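Local coordinates for LC-Est1C (Uncultured organism, PDB 3WYD), which hydrolyses carboxylic ester bonds, being the C-terminal alpha/beta-hydrolase domain of a metagenome-derived esterase, at residues V96-E99 with V100-Y104; K105-P108 with D109-Y112. All blocks are in the same frame, centred on the assembly; numbering follows the deposited sequence.

Contact 1: residues V96-E99 with V100-Y104; sequences VIAE and VRRDY
I97 and R101, one helical turn apart near the C-terminal end of helix 88-103, are joined by backbone and side chain. The backbone carries four i to i+4 hydrogen bonds: V100 N to V96 O (2.9 Å, 169° at the hydrogen), R101 N to I97 O, R102 N to A98 O and D103 N to E99 O.

Apolar contacts of V96, V100 and I97, the last packed on I41 and F134, fill the sheet-facing side. V96 CG1 approaches V100 CG2 at 4.3 Å, and both compact valines rest on Y23. At the margin, with CG1 of I97 beside its backbone N (chi1 -67°), CG2 runs alongside the aliphatic part of R101, touching CD at 3.6 Å.

Charged groups gather at the exposed side and its margin. R102 bends back at chi3, laying a face of its guanidinium over the helix, with NH2 3.5 Å from E99 CA. E99 OE1 remains 4.2 Å from R102 NH2, beyond a salt bridge. E99 OE2 is hydrogen-bonded to Y23 OH of strand 23-26, which probably offsets part of the cost of D103 OD2 4.5 Å away. V96, I97 and V100 are thus buried, R101, R102 and D103 exposed, with E99 at the boundary.

Contact 2: residues K105-P108 with D109-Y112; sequences KIDP and DRIY
D107 OD1 accepts the backbone N-H of D109 at 2.9 Å, closing an Asx turn. It is superposed on a type I beta turn from D107 to R110, in which R110 N donates to D107 O, also at 2.9 Å. The Asx turn and the beta turn together carry the chain round the corner between the short strand 106-107 and strand 110-116 of the central sheet.

The residue types fit the turn. D107 has CG anti to its backbone N (chi1 -177°), which swings the carboxylate forward so that D109 N meets OD1 from above the carboxylate plane. P108 suits the second position of the turn because its ring already fixes phi near -64° and the place asks for no N-H. D109 OD2 is 4.5 Å from the like-charged D107 OD1, while D109 OD1 forms a salt bridge with R217 NE.

The other carboxylate oxygen, D107 OD2, rests against the aliphatic part of R110, 3.2 Å from CD, while R110 NH1 stays 4.3 Å from OD2; the opposite charges probably still attract, without a direct bond.

Beneath the turn, the branched side chains of I106 and I111 cross at about a right angle, CG2 of the former 3.8 Å from CG1 of the latter. A water completes the corner, donating to P108 O at 2.8 Å and accepting from I111 N at 3.0 Å.

Contacts 1 and 2 follow each other in the chain, their centres about 10 Å apart: the first closes helix 88-103, and the second leads into strand 110-116, giving the helix-to-strand return of the alpha/beta hydrolase fold. R101 joins them. Its NH2 packs on P108 CB at 3.6 Å and its NE on I111 CD1 at the same distance, while I106 CG1 lies 3.9 Å from R101 CA. The end of the helix is thereby seated on the turn. Contact 2 lies at the start of strand 110-116, and the GxSxG sequence, probably the nucleophile elbow, at and just beyond its far end.

Contact 1: residues V96-E99 with V100-Y104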
loop_
_atom_site.group_PDB
_atom_site.type_symbol
_atom_site.label_atom_id
_atom_site.label_comp_id
_atom_site.label_asym_id
_atom_site.label_seq_id
_atom_site.Cartn_x
_atom_site.Cartn_y
_atom_site.Cartn_z
ATOM N N VAL A 96 5.085 18.578 4.390
ATOM C CA VAL A 96 6.082 18.776 3.346
ATOM C C VAL A 96 5.693 19.900 2.401
ATOM O O VAL A 96 6.489 20.809 2.131
ATOM C CB VAL A 96 6.311 17.488 2.535
ATOM C CG1 VAL A 96 7.179 17.770 1.302
ATOM C CG2 VAL A 96 6.897 16.416 3.428
ATOM N N ILE A 97 4.417 19.937 1.990
ATOM C CA ILE A 97 3.956 21.005 1.126
ATOM C C ILE A 97 4.157 22.364 1.810
ATOM O O ILE A 97 4.596 23.315 1.165
ATOM C CB ILE A 97 2.464 20.808 0.655
ATOM C CG1 ILE A 97 2.348 19.590 -0.284
ATOM C CG2 ILE A 97 1.921 22.075 -0.036
ATOM C CD1 ILE A 97 0.896 19.041 -0.440
ATOM N N ALA A 98 3.781 22.456 3.092
ATOM C CA ALA A 98 3.813 23.739 3.781
ATOM C C ALA A 98 5.258 24.186 3.942
ATOM O O ALA A 98 5.563 25.356 3.692
ATOM C CB ALA A 98 3.095 23.664 5.133
ATOM N N GLU A 99 6.153 23.254 4.229
ATOM C CA GLU A 99 7.566 23.638 4.347
ATOM C C GLU A 99 8.129 24.126 3.004
ATOM O O GLU A 99 8.841 25.118 2.922
ATOM C CB GLU A 99 8.395 22.490 4.865
ATOM C CG GLU A 99 9.830 22.874 5.127
ATOM C CD GLU A 99 10.559 21.751 5.821
ATOM O OE1 GLU A 99 10.457 21.661 7.055
ATOM O OE2 GLU A 99 11.207 20.941 5.131
ATOM N N VAL A 100 7.821 23.417 1.920
ATOM C CA VAL A 100 8.307 23.845 0.635
ATOM C C VAL A 100 7.763 25.235 0.288
ATOM O O VAL A 100 8.469 26.051 -0.289
ATOM C CB VAL A 100 7.983 22.795 -0.481
ATOM C CG1 VAL A 100 8.286 23.334 -1.845
ATOM C CG2 VAL A 100 8.757 21.488 -0.205
ATOM N N ARG A 101 6.489 25.492 0.614
ATOM C CA ARG A 101 5.888 26.782 0.294
ATOM C C ARG A 101 6.466 27.934 1.130
ATOM O O ARG A 101 6.571 29.044 0.616
ATOM C CB ARG A 101 4.363 26.725 0.436
ATOM C CG ARG A 101 3.713 25.757 -0.551
ATOM C CD ARG A 101 2.205 25.687 -0.302
ATOM N NE ARG A 101 1.506 26.896 -0.751
ATOM C CZ ARG A 101 0.182 27.017 -0.713
ATOM N NH1 ARG A 101 -0.529 26.053 -0.156
ATOM N NH2 ARG A 101 -0.409 28.091 -1.217
ATOM N N ARG A 102 6.986 27.596 2.311
ATOM C CA ARG A 102 7.777 28.540 3.136
ATOM C C ARG A 102 9.130 28.849 2.493
ATOM O O ARG A 102 9.543 30.017 2.396
ATOM C CB ARG A 102 7.976 27.999 4.556
ATOM C CG ARG A 102 6.765 28.198 5.478
ATOM C CD ARG A 102 7.121 28.061 6.963
ATOM N NE ARG A 102 7.634 26.734 7.315
ATOM C CZ ARG A 102 6.870 25.653 7.436
ATOM N NH1 ARG A 102 5.559 25.750 7.252
ATOM N NH2 ARG A 102 7.405 24.479 7.763
ATOM N N ASP A 103 9.803 27.797 2.040
ATOM C CA ASP A 103 11.202 27.881 1.611
ATOM C C ASP A 103 11.409 28.375 0.196
ATOM O O ASP A 103 12.462 28.932 -0.128
ATOM C CB ASP A 103 11.864 26.518 1.764
ATOM C CG ASP A 103 12.027 26.105 3.195
ATOM O OD1 ASP A 103 11.844 26.956 4.109
ATOM O OD2 ASP A 103 12.343 24.919 3.414
ATOM N N TYR A 104 10.420 28.140 -0.673
ATOM C CA TYR A 104 10.510 28.454 -2.086
ATOM C C TYR A 104 9.321 29.317 -2.466
ATOM O O TYR A 104 8.277 29.205 -1.806
ATOM C CB TYR A 104 10.465 27.140 -2.921
ATOM C CG TYR A 104 11.698 26.290 -2.710
ATOM C CD1 TYR A 104 12.819 26.523 -3.495
ATOM C CD2 TYR A 104 11.817 25.478 -1.586
ATOM C CE1 TYR A 104 14.006 25.883 -3.221
ATOM C CE2 TYR A 104 13.028 24.824 -1.289
ATOM C CZ TYR A 104 14.094 25.034 -2.142
ATOM O OH TYR A 104 15.302 24.415 -1.867
#

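Contact 2: residues K105-P108 with D109-Y112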
loop_
_atom_site.group_PDB
_atom_site.type_symbol
_atom_site.label_atom_id
_atom_site.label_comp_id
_atom_site.label_asym_id
_atom_site.label_seq_id
_atom_site.Cartn_x
_atom_site.Cartn_y
_atom_site.Cartn_z
ATOM N N LYS A 105 9.442 30.053 -3.574
ATOM C CA LYS A 105 8.315 30.806 -4.121
ATOM C C LYS A 105 7.449 29.889 -4.945
ATOM O O LYS A 105 7.791 29.559 -6.071
ATOM C CB LYS A 105 8.763 31.991 -4.985
ATOM C CG LYS A 105 9.404 33.107 -4.168
ATOM C CD LYS A 105 9.575 34.352 -5.016
ATOM C CE LYS A 105 8.241 35.060 -5.238
ATOM N NZ LYS A 105 7.910 35.944 -4.077
ATOM N N ILE A 106 6.339 29.464 -4.356
ATOM C CA ILE A 106 5.465 28.515 -5.045
ATOM C C ILE A 106 4.166 29.202 -5.458
ATOM O O ILE A 106 3.533 29.900 -4.653
ATOM C CB ILE A 106 5.095 27.312 -4.130
ATOM C CG1 ILE A 106 6.343 26.584 -3.619
ATOM C CG2 ILE A 106 4.102 26.367 -4.826
ATOM C CD1 ILE A 106 7.279 26.144 -4.736
ATOM N N ASP A 107 3.777 29.009 -6.706
ATOM C CA ASP A 107 2.499 29.541 -7.232
ATOM C C ASP A 107 1.334 28.760 -6.609
ATOM O O ASP A 107 1.200 27.574 -6.819
ATOM C CB ASP A 107 2.487 29.351 -8.755
ATOM C CG ASP A 107 1.272 29.910 -9.417
ATOM O OD1 ASP A 107 0.236 30.107 -8.738
ATOM O OD2 ASP A 107 1.317 30.100 -10.653
ATOM N N PRO A 108 0.493 29.422 -5.812
ATOM C CA PRO A 108 -0.570 28.727 -5.079
ATOM C C PRO A 108 -1.605 28.077 -6.014
ATOM O O PRO A 108 -2.310 27.147 -5.602
ATOM C CB PRO A 108 -1.215 29.851 -4.228
ATOM C CG PRO A 108 -0.763 31.123 -4.836
ATOM C CD PRO A 108 0.544 30.874 -5.547
ATOM N N ASP A 109 -1.659 28.543 -7.257
ATOM C CA ASP A 109 -2.589 27.994 -8.228
ATOM C C ASP A 109 -1.965 26.884 -9.060
ATOM O O ASP A 109 -2.597 26.376 -9.995
ATOM C CB ASP A 109 -3.111 29.066 -9.159
ATOM C CG ASP A 109 -4.090 29.968 -8.476
ATOM O OD1 ASP A 109 -4.857 29.468 -7.630
ATOM O OD2 ASP A 109 -4.101 31.149 -8.842
ATOM N N ARG A 110 -0.724 26.528 -8.728
ATOM C CA ARG A 110 -0.011 25.492 -9.517
ATOM C C ARG A 110 0.690 24.487 -8.621
ATOM O O ARG A 110 1.905 24.251 -8.730
ATOM C CB ARG A 110 0.972 26.111 -10.521
ATOM C CG ARG A 110 0.230 26.898 -11.593
ATOM C CD ARG A 110 1.168 27.535 -12.607
ATOM N NE ARG A 110 1.943 26.653 -13.468
ATOM C CZ ARG A 110 3.113 27.023 -14.014
ATOM N NH1 ARG A 110 3.675 28.203 -13.707
ATOM N NH2 ARG A 110 3.698 26.242 -14.889
ATOM N N ILE A 111 -0.071 23.886 -7.732
ATOM C CA ILE A 111 0.374 22.786 -6.903
ATOM C C ILE A 111 -0.347 21.520 -7.324
ATOM O O ILE A 111 -1.569 21.395 -7.199
ATOM C CB ILE A 111 0.188 23.069 -5.403
ATOM C CG1 ILE A 111 0.895 24.384 -5.019
ATOM C CG2 ILE A 111 0.663 21.848 -4.571
ATOM C CD1 ILE A 111 0.617 24.806 -3.595
ATOM N N TYR A 112 0.452 20.538 -7.735
ATOM C CA TYR A 112 -0.040 19.306 -8.378
ATOM C C TYR A 112 0.357 18.090 -7.561
ATOM O O TYR A 112 1.367 18.121 -6.820
ATOM C CB TYR A 112 0.632 19.224 -9.764
ATOM C CG TYR A 112 0.307 20.415 -10.633
ATOM C CD1 TYR A 112 -0.948 20.540 -11.276
ATOM C CD2 TYR A 112 1.240 21.452 -10.762
ATOM C CE1 TYR A 112 -1.233 21.662 -12.057
ATOM C CE2 TYR A 112 0.994 22.519 -11.570
ATOM C CZ TYR A 112 -0.251 22.645 -12.176
ATOM O OH TYR A 112 -0.476 23.758 -12.939
HETATM O O HOH W 1 -2.785 24.663 -6.793
#